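Local coordinates for protein microbial serine proteinases; subtilisin (Bacillus subtilis, PDB 2GKO) that hydrolyses peptide bonds in proteins as a psychrophilic, calcium-loaded serine protease of the subtilase family, at residues 79-82 against 88-91; 142-147 against 219-224; 190-195 against 201-206. One frame throughout, in Å; residues are numbered along the deposited sequence.

All three contacts lie in the subtilase fold of a single chain. Interaction 1 is buried and mostly backbone: it closes the short loop that follows helix 71-80. Interaction 2 lies at the surface, on the other side of the chain's centre. It is one salt bridge between distant loops, the second of which also binds calcium. Interaction 3 is partly buried and joins the 194-196/199-202 hairpin to strand 186-192, combining backbone bonds with a salt-bridge network. It comes within about 6 Å of interaction 2 at their nearest atoms, without touching. No two contacts share a helix or strand, but interactions 2 and 3 both use the loop between strands 199-202 and 226-229.

Interaction 1. Residues 79-82 against 88-91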
ATOM      1  N   ALA A  79       1.518   1.611  -6.989  1.00  8.49           N
ATOM      2  CA  ALA A  79       0.368   2.427  -6.653  1.00  8.85           C
ATOM      3  C   ALA A  79      -0.093   3.326  -7.815  1.00  8.84           C
ATOM      4  O   ALA A  79      -1.301   3.476  -8.039  1.00  9.01           O
ATOM      5  CB  ALA A  79       0.678   3.291  -5.427  1.00  9.12           C
ATOM      6  N   LEU A  80       0.849   3.949  -8.505  1.00  9.52           N
ATOM      7  CA  LEU A  80       0.489   5.056  -9.413  1.00  9.93           C
ATOM      8  C   LEU A  80       1.399   5.352 -10.612  1.00 10.64           C
ATOM      9  O   LEU A  80       1.323   6.441 -11.183  1.00 11.11           O
ATOM     10  CB  LEU A  80       0.217   6.340  -8.586  1.00  9.93           C
ATOM     11  CG  LEU A  80       1.289   6.838  -7.601  1.00  9.42           C
ATOM     12  CD1 LEU A  80       2.625   7.160  -8.259  1.00 11.54           C
ATOM     13  CD2 LEU A  80       0.737   8.080  -6.896  1.00 12.02           C
ATOM     14  N   ALA A  81       2.253   4.409 -11.012  1.00 10.40           N
ATOM     15  CA  ALA A  81       3.049   4.590 -12.242  1.00  9.99           C
ATOM     16  C   ALA A  81       2.070   4.869 -13.403  1.00 10.67           C
ATOM     17  O   ALA A  81       0.966   4.347 -13.418  1.00 10.52           O
ATOM     18  CB  ALA A  81       3.888   3.371 -12.533  1.00 10.25           C
ATOM     19  N   ASN A  82       2.475   5.712 -14.336  1.00 11.44           N
ATOM     20  CA  ASN A  82       1.537   6.243 -15.332  1.00 12.15           C
ATOM     21  C   ASN A  82       1.879   5.843 -16.761  1.00 13.02           C
ATOM     22  O   ASN A  82       1.316   6.417 -17.694  1.00 13.73           O
ATOM     23  CB  ASN A  82       1.466   7.768 -15.232  1.00 12.47           C
ATOM     24  CG  ASN A  82       2.774   8.434 -15.571  1.00 13.83           C
ATOM     25  OD1 ASN A  82       3.678   7.811 -16.096  1.00 11.82           O
ATOM     26  ND2 ASN A  82       2.918   9.719 -15.193  1.00 19.49           N
ATOM     27  N   GLY A  88       6.156   2.724 -20.680  1.00 16.46           N
ATOM     28  CA  GLY A  88       6.534   2.355 -19.329  1.00 15.32           C
ATOM     29  C   GLY A  88       5.525   1.486 -18.609  1.00 14.13           C
ATOM     30  O   GLY A  88       4.551   0.987 -19.186  1.00 14.53           O
ATOM     31  N   VAL A  89       5.770   1.299 -17.310  1.00 12.47           N
ATOM     32  CA  VAL A  89       4.903   0.512 -16.462  1.00 11.59           C
ATOM     33  C   VAL A  89       3.746   1.341 -15.888  1.00 10.86           C
ATOM     34  O   VAL A  89       3.885   2.545 -15.679  1.00 10.34           O
ATOM     35  CB  VAL A  89       5.731  -0.187 -15.321  1.00 11.37           C
ATOM     36  CG1 VAL A  89       6.053   0.779 -14.178  1.00 11.50           C
ATOM     37  CG2 VAL A  89       5.007  -1.425 -14.807  1.00 12.33           C
ATOM     38  N   TYR A  90       2.621   0.680 -15.664  1.00 10.80           N
ATOM     39  CA  TYR A  90       1.408   1.252 -15.125  1.00 11.60           C
ATOM     40  C   TYR A  90       1.168   0.681 -13.733  1.00 11.16           C
ATOM     41  O   TYR A  90       1.345  -0.521 -13.501  1.00 11.09           O
ATOM     42  CB  TYR A  90       0.207   0.901 -16.003  1.00 11.63           C
ATOM     43  CG  TYR A  90       0.131   1.687 -17.284  1.00 13.17           C
ATOM     44  CD1 TYR A  90       0.719   1.197 -18.448  1.00 15.31           C
ATOM     45  CD2 TYR A  90      -0.528   2.896 -17.335  1.00 13.62           C
ATOM     46  CE1 TYR A  90       0.639   1.929 -19.649  1.00 14.87           C
ATOM     47  CE2 TYR A  90      -0.606   3.630 -18.520  1.00 14.82           C
ATOM     48  CZ  TYR A  90      -0.028   3.141 -19.658  1.00 16.93           C
ATOM     49  OH  TYR A  90      -0.143   3.905 -20.813  1.00 19.23           O
ATOM     50  N   GLY A  91       0.770   1.557 -12.820  1.00 11.18           N
ATOM     51  CA  GLY A  91       0.259   1.163 -11.529  1.00 10.76           C
ATOM     52  C   GLY A  91      -1.246   1.274 -11.488  1.00 10.92           C
ATOM     53  O   GLY A  91      -1.927   1.569 -12.482  1.00 11.32           O
TER
HETATM   54  O   HOH W   1       1.253   6.749 -20.450  1.00 30.56           O
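Ala81 and Gly91 hold the two segments together through their backbones. Gly91 N donates to Ala81 O at 2.9 Å, and the N-H points straight at the oxygen, with an angle of 179°. Ala81 O also receives a CA-H contact from Tyr90. Asn82 and Tyr90 form a single isolated bridge here.

Tyr90 leaves this bridge with its CB pointing away from 79-82. CG lies anti to the carbonyl carbon (chi1 -75°), which turns the ring back along the Asn82 main chain. Tyr90 CD2 comes 3.8 Å from Asn82 C. Tyr90 CE2 is 3.5 Å from Asn82 O, which lies oblique to the ring. Tyr90 CZ is 4.0 Å from Asn82 O. At the tip, Tyr90 OH is 3.2 Å from a water. That water lies 2.8 Å from Asn82 O, probably donating to it. The ring and the water thus meet the same carbonyl.

Ala81 CB points toward 88-91 and packs on Val89 CG1 at 3.8 Å. Val89 also touches Tyr234 and Thr236 of strand 233-236. Gly91 passes so close to Leu80 and Ala81 that a CB there would clash with their backbone nitrogens.

The contact closes the loop after helix 71-80. His71, at the start of this helix, lines the phenylmethanesulfonic acid pocket and is probably the catalytic histidine, as in other subtilisins. The chain then runs on to strand 97-102, in the parallel core of the main sheet of the subtilase fold.

Interaction 2. Residues 142-147 against 219-224; sequences SGESSL and IQKGDV. With CA (calcium ion), chain C.
Lys221 NZ and Glu144 OE1 form a short salt bridge, with 2.6 Å between the two atoms. The ammonium meets OE1 on the syn side of the carboxylate, 15° out of its plane. The two side chains approach from opposite directions. Both are extended. Lys221 is anti at every torsion, and Glu144 has CG anti to the backbone N (chi1 -174°). This lets the pair span well-separated backbones: Glu144 CA and Gly222 CA, the nearest CA pair, are 11.2 Å apart.

A water adds a second link. It donates to Glu144 OE2 at 2.8 Å and accepts a weak bond from Lys221 NZ at 3.3 Å. Glu144 OE2 is also hydrogen-bonded to Thr149 OG1, so each carboxylate oxygen has its own partner and the group's rotation is restrained. Glu144 lies just before Ser145, the N-cap of helix 146-157. The positive end of that helix would probably help to stabilise its charge. Tyr178 packs against both side chains of the bridge.

Behind Lys221, the chain makes a type II turn from Gln220 to Asp223. Gly222 takes a positive phi of 97°, where a CB would jam against the preceding carbonyl oxygen. Gln220 N donates to Asp223 OD1 at 2.9 Å, from above the carboxylate plane. The same OD1 binds a calcium ion at 2.3 Å, and Gln220 OE1 binds it at 2.3 Å too. The calcium shell also holds a water, with Thr213 O, Asp216 OD1 and Val218 O completing it.

The salt bridge therefore ties the loop before helix 146-157 to a calcium-binding loop of the subtilase fold.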
ATOM      1  N   SER A 142       7.656  -6.167  14.515  1.00 17.78           N
ATOM      2  CA  SER A 142       6.885  -7.026  15.414  1.00 18.72           C
ATOM      3  C   SER A 142       6.387  -6.250  16.615  1.00 19.05           C
ATOM      4  O   SER A 142       5.367  -6.623  17.203  1.00 19.86           O
ATOM      5  CB  SER A 142       7.739  -8.201  15.907  1.00 18.57           C
ATOM      6  OG  SER A 142       8.950  -7.729  16.473  1.00 21.01           O
ATOM      7  N   GLY A 143       7.104  -5.183  16.956  1.00 18.94           N
ATOM      8  CA  GLY A 143       6.770  -4.351  18.099  1.00 19.20           C
ATOM      9  C   GLY A 143       5.983  -3.117  17.719  1.00 19.09           C
ATOM     10  O   GLY A 143       6.167  -2.544  16.639  1.00 19.41           O
ATOM     11  N   GLU A 144       5.108  -2.716  18.627  1.00 18.27           N
ATOM     12  CA  GLU A 144       4.283  -1.530  18.466  1.00 18.10           C
ATOM     13  C   GLU A 144       4.927  -0.274  19.051  1.00 18.10           C
ATOM     14  O   GLU A 144       5.092  -0.147  20.264  1.00 19.76           O
ATOM     15  CB  GLU A 144       2.928  -1.752  19.134  1.00 17.74           C
ATOM     16  CG  GLU A 144       1.980  -0.608  18.864  1.00 17.78           C
ATOM     17  CD  GLU A 144       0.611  -0.757  19.491  1.00 17.17           C
ATOM     18  OE1 GLU A 144       0.301  -1.803  20.107  1.00 16.98           O
ATOM     19  OE2 GLU A 144      -0.165   0.208  19.364  1.00 16.69           O
ATOM     20  N   SER A 145       5.254   0.679  18.200  1.00 17.49           N
ATOM     21  CA  SER A 145       5.785   1.962  18.626  1.00 16.70           C
ATOM     22  C   SER A 145       4.604   2.888  18.922  1.00 16.06           C
ATOM     23  O   SER A 145       3.751   3.124  18.069  1.00 14.19           O
ATOM     24  CB  SER A 145       6.678   2.569  17.539  1.00 16.90           C
ATOM     25  OG  SER A 145       6.804   3.966  17.691  1.00 18.57           O
ATOM     26  N   SER A 146       4.518   3.396  20.148  1.00 15.92           N
ATOM     27  CA  SER A 146       3.442   4.331  20.476  1.00 15.37           C
ATOM     28  C   SER A 146       3.536   5.617  19.638  1.00 14.76           C
ATOM     29  O   SER A 146       2.509   6.205  19.338  1.00 14.39           O
ATOM     30  CB  SER A 146       3.426   4.670  21.978  1.00 16.58           C
ATOM     31  OG  SER A 146       4.657   5.220  22.353  1.00 18.47           O
ATOM     32  N   LEU A 147       4.735   6.046  19.252  1.00 14.92           N
ATOM     33  CA  LEU A 147       4.871   7.233  18.399  1.00 14.83           C
ATOM     34  C   LEU A 147       4.128   6.997  17.082  1.00 14.94           C
ATOM     35  O   LEU A 147       3.358   7.841  16.638  1.00 14.70           O
ATOM     36  CB  LEU A 147       6.347   7.545  18.130  1.00 15.88           C
ATOM     37  CG  LEU A 147       7.159   8.077  19.304  1.00 18.07           C
ATOM     38  CD1 LEU A 147       8.630   8.139  18.950  1.00 20.58           C
ATOM     39  CD2 LEU A 147       6.638   9.464  19.700  1.00 20.01           C
ATOM     40  N   ILE A 219     -12.990  -5.628  11.772  1.00 16.49           N
ATOM     41  CA  ILE A 219     -11.560  -5.467  12.041  1.00 16.14           C
ATOM     42  C   ILE A 219     -11.293  -4.994  13.458  1.00 16.04           C
ATOM     43  O   ILE A 219     -11.736  -3.921  13.867  1.00 17.26           O
ATOM     44  CB  ILE A 219     -10.913  -4.488  11.032  1.00 16.24           C
ATOM     45  CG1 ILE A 219     -11.081  -5.000   9.598  1.00 15.18           C
ATOM     46  CG2 ILE A 219      -9.451  -4.175  11.429  1.00 16.25           C
ATOM     47  CD1 ILE A 219     -10.338  -6.287   9.263  1.00 15.32           C
ATOM     48  N   GLN A 220     -10.541  -5.819  14.189  1.00 15.06           N
ATOM     49  CA  GLN A 220      -9.954  -5.460  15.456  1.00 14.91           C
ATOM     50  C   GLN A 220      -8.449  -5.374  15.285  1.00 14.79           C
ATOM     51  O   GLN A 220      -7.913  -5.820  14.270  1.00 14.50           O
ATOM     52  CB  GLN A 220     -10.278  -6.526  16.525  1.00 15.02           C
ATOM     53  CG  GLN A 220     -11.772  -6.647  16.865  1.00 16.35           C
ATOM     54  CD  GLN A 220     -12.543  -7.653  16.033  1.00 16.89           C
ATOM     55  OE1 GLN A 220     -11.985  -8.571  15.458  1.00 17.76           O
ATOM     56  NE2 GLN A 220     -13.868  -7.485  15.987  1.00 18.54           N
ATOM     57  N   LYS A 221      -7.792  -4.797  16.280  1.00 15.17           N
ATOM     58  CA  LYS A 221      -6.337  -4.844  16.384  1.00 14.97           C
ATOM     59  C   LYS A 221      -5.875  -6.289  16.196  1.00 15.17           C
ATOM     60  O   LYS A 221      -6.401  -7.211  16.844  1.00 16.01           O
ATOM     61  CB  LYS A 221      -5.886  -4.291  17.740  1.00 15.37           C
ATOM     62  CG  LYS A 221      -4.397  -4.113  17.912  1.00 17.06           C
ATOM     63  CD  LYS A 221      -4.057  -3.457  19.234  1.00 18.33           C
ATOM     64  CE  LYS A 221      -2.558  -3.182  19.346  1.00 16.84           C
ATOM     65  NZ  LYS A 221      -2.162  -2.484  20.639  1.00 16.88           N
ATOM     66  N   GLY A 222      -4.916  -6.497  15.299  1.00 13.58           N
ATOM     67  CA  GLY A 222      -4.369  -7.825  15.046  1.00 13.20           C
ATOM     68  C   GLY A 222      -4.942  -8.597  13.868  1.00 12.40           C
ATOM     69  O   GLY A 222      -4.503  -9.704  13.566  1.00 12.30           O
ATOM     70  N   ASP A 223      -5.899  -8.001  13.159  1.00 11.96           N
ATOM     71  CA  ASP A 223      -6.520  -8.638  11.999  1.00 12.16           C
ATOM     72  C   ASP A 223      -5.908  -8.194  10.682  1.00 11.43           C
ATOM     73  O   ASP A 223      -5.686  -6.999  10.463  1.00 12.07           O
ATOM     74  CB  ASP A 223      -8.004  -8.275  11.912  1.00 12.59           C
ATOM     75  CG  ASP A 223      -8.818  -8.898  12.997  1.00 15.37           C
ATOM     76  OD1 ASP A 223      -9.977  -8.441  13.177  1.00 15.59           O
ATOM     77  OD2 ASP A 223      -8.383  -9.835  13.705  1.00 16.35           O
ATOM     78  N   VAL A 224      -5.634  -9.164   9.817  1.00 12.03           N
ATOM     79  CA  VAL A 224      -5.403  -8.927   8.400  1.00 11.55           C
ATOM     80  C   VAL A 224      -6.744  -8.501   7.787  1.00 12.37           C
ATOM     81  O   VAL A 224      -7.780  -8.999   8.177  1.00 12.39           O
ATOM     82  CB  VAL A 224      -4.854 -10.186   7.685  1.00 10.85           C
ATOM     83  CG1 VAL A 224      -4.817  -9.994   6.183  1.00 11.26           C
ATOM     84  CG2 VAL A 224      -3.439 -10.566   8.241  1.00 11.71           C
TER
HETATM   85 CA    CA C 611     -12.009  -9.569  13.403  1.00 15.28          CA
HETATM   86  O   HOH W   2      -2.979   0.371  19.268  1.00 16.98           O
HETATM   87  O   HOH W   3     -11.431 -10.213  11.150  1.00 14.26           O

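Interaction 3. Residues 190-195 against 201-206; sequences ALENTI and RVADFS
Glu192, Arg201 and Asp204 form a salt-bridge network across segments 190-195 and 201-206. The corner at Asn193, the centre of an inverse gamma turn, separates strand 186-192 of the main subtilase sheet from strand 194-196, which forms a beta hairpin with strand 199-202.

The side chains of Glu192 and Arg201 run side by side, their carboxylate and guanidinium planes 22° apart. Glu192 CG lies between the backbone N and the carbonyl carbon (chi1 64°), which sends the carboxylate along Arg201. Arg201 NH1 meets Glu192 OE2 at 2.9 Å. NH1 and NH2 both grip Asp204 OD1, so NH1 lies between the two acids, while NH2 serves Asp204. Gln196 OE1 takes the NE hydrogen. A water links Glu192 OE1 to Asp204 N.

Glu192 N donates to Arg201 O at 2.9 Å. Arg201 N makes a weak bond to Thr194 O. Further in, Ala203 N donates to Ala190 O at 2.9 Å. Leu191 CD2 packs on Val202 CG2. Phe205, which lies near the bound phenylmethanesulfonic acid, brings CZ to 3.7 Å from Ala190 CB. Ser206 ends the type I turn that starts at Ala203, and its OG accepts from Ala190 N at 3.0 Å.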
ATOM      1  N   ALA A 190      -0.124 -10.565   1.182  1.00  9.67           N
ATOM      2  CA  ALA A 190       0.452 -10.729  -0.153  1.00  9.75           C
ATOM      3  C   ALA A 190      -0.043 -11.990  -0.787  1.00 10.10           C
ATOM      4  O   ALA A 190       0.098 -13.074  -0.231  1.00 10.38           O
ATOM      5  CB  ALA A 190       1.960 -10.780  -0.114  1.00  9.52           C
ATOM      6  N   LEU A 191      -0.576 -11.810  -1.978  1.00 10.05           N
ATOM      7  CA  LEU A 191      -0.906 -12.900  -2.886  1.00 10.68           C
ATOM      8  C   LEU A 191       0.228 -13.207  -3.848  1.00 11.18           C
ATOM      9  O   LEU A 191       1.018 -12.334  -4.239  1.00  9.74           O
ATOM     10  CB  LEU A 191      -2.161 -12.516  -3.674  1.00 10.55           C
ATOM     11  CG  LEU A 191      -3.405 -12.214  -2.857  1.00 10.86           C
ATOM     12  CD1 LEU A 191      -4.463 -11.611  -3.780  1.00 12.59           C
ATOM     13  CD2 LEU A 191      -3.950 -13.445  -2.165  1.00 12.05           C
ATOM     14  N   GLU A 192       0.316 -14.465  -4.255  1.00 11.14           N
ATOM     15  CA  GLU A 192       1.237 -14.902  -5.291  1.00 12.50           C
ATOM     16  C   GLU A 192       0.446 -15.307  -6.537  1.00 12.22           C
ATOM     17  O   GLU A 192      -0.770 -15.526  -6.466  1.00 12.94           O
ATOM     18  CB  GLU A 192       2.100 -16.066  -4.805  1.00 12.60           C
ATOM     19  CG  GLU A 192       1.309 -17.327  -4.494  1.00 13.75           C
ATOM     20  CD  GLU A 192       2.075 -18.343  -3.683  1.00 17.55           C
ATOM     21  OE1 GLU A 192       3.155 -18.040  -3.172  1.00 20.38           O
ATOM     22  OE2 GLU A 192       1.573 -19.461  -3.537  1.00 21.07           O
ATOM     23  N   ASN A 193       1.148 -15.427  -7.655  1.00 13.72           N
ATOM     24  CA  ASN A 193       0.496 -15.681  -8.943  1.00 13.91           C
ATOM     25  C   ASN A 193       0.268 -17.171  -9.141  1.00 14.72           C
ATOM     26  O   ASN A 193       0.793 -17.780 -10.083  1.00 15.18           O
ATOM     27  CB  ASN A 193       1.303 -15.108 -10.091  1.00 14.67           C
ATOM     28  CG  ASN A 193       0.500 -15.022 -11.381  1.00 12.84           C
ATOM     29  OD1 ASN A 193      -0.734 -15.238 -11.389  1.00 14.00           O
ATOM     30  ND2 ASN A 193       1.177 -14.663 -12.450  1.00 15.82           N
ATOM     31  N   THR A 194      -0.508 -17.724  -8.225  1.00 14.62           N
ATOM     32  CA  THR A 194      -0.890 -19.126  -8.211  1.00 15.70           C
ATOM     33  C   THR A 194      -2.375 -19.184  -7.882  1.00 16.21           C
ATOM     34  O   THR A 194      -2.839 -18.573  -6.926  1.00 15.80           O
ATOM     35  CB  THR A 194      -0.094 -19.906  -7.137  1.00 15.67           C
ATOM     36  OG1 THR A 194       1.301 -19.865  -7.443  1.00 16.75           O
ATOM     37  CG2 THR A 194      -0.472 -21.403  -7.155  1.00 16.35           C
ATOM     38  N   ILE A 195      -3.120 -19.929  -8.701  1.00 17.02           N
ATOM     39  CA  ILE A 195      -4.518 -20.166  -8.451  1.00 18.03           C
ATOM     40  C   ILE A 195      -4.642 -21.536  -7.800  1.00 18.70           C
ATOM     41  O   ILE A 195      -4.115 -22.510  -8.311  1.00 19.76           O
ATOM     42  CB  ILE A 195      -5.303 -20.117  -9.776  1.00 18.00           C
ATOM     43  CG1 ILE A 195      -5.160 -18.738 -10.418  1.00 18.62           C
ATOM     44  CG2 ILE A 195      -6.768 -20.443  -9.528  1.00 17.86           C
ATOM     45  CD1 ILE A 195      -5.817 -17.614  -9.656  1.00 20.01           C
ATOM     46  N   ARG A 201      -3.566 -17.403  -4.313  1.00 13.40           N
ATOM     47  CA  ARG A 201      -3.094 -18.032  -3.088  1.00 13.09           C
ATOM     48  C   ARG A 201      -2.296 -17.000  -2.281  1.00 12.12           C
ATOM     49  O   ARG A 201      -1.526 -16.245  -2.848  1.00 12.36           O
ATOM     50  CB  ARG A 201      -2.208 -19.209  -3.444  1.00 13.29           C
ATOM     51  CG  ARG A 201      -1.670 -19.984  -2.269  1.00 13.88           C
ATOM     52  CD  ARG A 201      -0.865 -21.179  -2.676  1.00 15.64           C
ATOM     53  NE  ARG A 201      -0.501 -22.012  -1.531  1.00 16.13           N
ATOM     54  CZ  ARG A 201       0.556 -21.829  -0.750  1.00 17.13           C
ATOM     55  NH1 ARG A 201       1.416 -20.836  -0.955  1.00 16.63           N
ATOM     56  NH2 ARG A 201       0.732 -22.646   0.271  1.00 17.21           N
ATOM     57  N   VAL A 202      -2.494 -16.994  -0.969  1.00 11.31           N
ATOM     58  CA  VAL A 202      -1.680 -16.163  -0.078  1.00 10.86           C
ATOM     59  C   VAL A 202      -0.280 -16.759  -0.044  1.00 11.13           C
ATOM     60  O   VAL A 202      -0.119 -17.965   0.128  1.00 11.75           O
ATOM     61  CB  VAL A 202      -2.223 -16.116   1.356  1.00 11.04           C
ATOM     62  CG1 VAL A 202      -1.354 -15.184   2.217  1.00 11.01           C
ATOM     63  CG2 VAL A 202      -3.681 -15.637   1.384  1.00 12.47           C
ATOM     64  N   ALA A 203       0.734 -15.901  -0.175  1.00 10.03           N
ATOM     65  CA  ALA A 203       2.104 -16.343  -0.076  1.00  9.61           C
ATOM     66  C   ALA A 203       2.426 -16.790   1.347  1.00  9.93           C
ATOM     67  O   ALA A 203       1.988 -16.183   2.294  1.00 10.05           O
ATOM     68  CB  ALA A 203       3.036 -15.235  -0.551  1.00  9.20           C
ATOM     69  N   ASP A 204       3.196 -17.868   1.472  1.00 10.16           N
ATOM     70  CA  ASP A 204       3.595 -18.394   2.776  1.00 10.87           C
ATOM     71  C   ASP A 204       4.260 -17.326   3.655  1.00  9.77           C
ATOM     72  O   ASP A 204       4.059 -17.322   4.849  1.00 10.75           O
ATOM     73  CB  ASP A 204       4.574 -19.566   2.644  1.00 10.88           C
ATOM     74  CG  ASP A 204       3.975 -20.788   1.997  1.00 14.35           C
ATOM     75  OD1 ASP A 204       2.748 -20.831   1.725  1.00 12.91           O
ATOM     76  OD2 ASP A 204       4.704 -21.768   1.740  1.00 16.35           O
ATOM     77  N   PHE A 205       5.034 -16.409   3.067  1.00  9.70           N
ATOM     78  CA  PHE A 205       5.724 -15.386   3.872  1.00  9.89           C
ATOM     79  C   PHE A 205       4.818 -14.348   4.511  1.00  9.69           C
ATOM     80  O   PHE A 205       5.216 -13.656   5.436  1.00  9.21           O
ATOM     81  CB  PHE A 205       6.840 -14.687   3.076  1.00  9.96           C
ATOM     82  CG  PHE A 205       6.350 -13.779   1.980  1.00  9.13           C
ATOM     83  CD1 PHE A 205       5.820 -12.530   2.294  1.00  9.27           C
ATOM     84  CD2 PHE A 205       6.415 -14.158   0.654  1.00 10.53           C
ATOM     85  CE1 PHE A 205       5.339 -11.681   1.294  1.00 10.75           C
ATOM     86  CE2 PHE A 205       5.952 -13.301  -0.363  1.00 10.58           C
ATOM     87  CZ  PHE A 205       5.407 -12.070  -0.029  1.00 10.12           C
ATOM     88  N   SER A 206       3.608 -14.207   3.998  1.00  9.43           N
ATOM     89  CA  SER A 206       2.751 -13.123   4.429  1.00  9.94           C
ATOM     90  C   SER A 206       2.313 -13.321   5.893  1.00  9.62           C
ATOM     91  O   SER A 206       1.896 -14.411   6.271  1.00  9.73           O
ATOM     92  CB  SER A 206       1.539 -13.075   3.482  1.00  9.59           C
ATOM     93  OG  SER A 206       0.756 -11.925   3.680  1.00 10.16           O
TER
HETATM   94  O   HOH W   4       4.169 -19.199  -1.048  1.00 14.30           O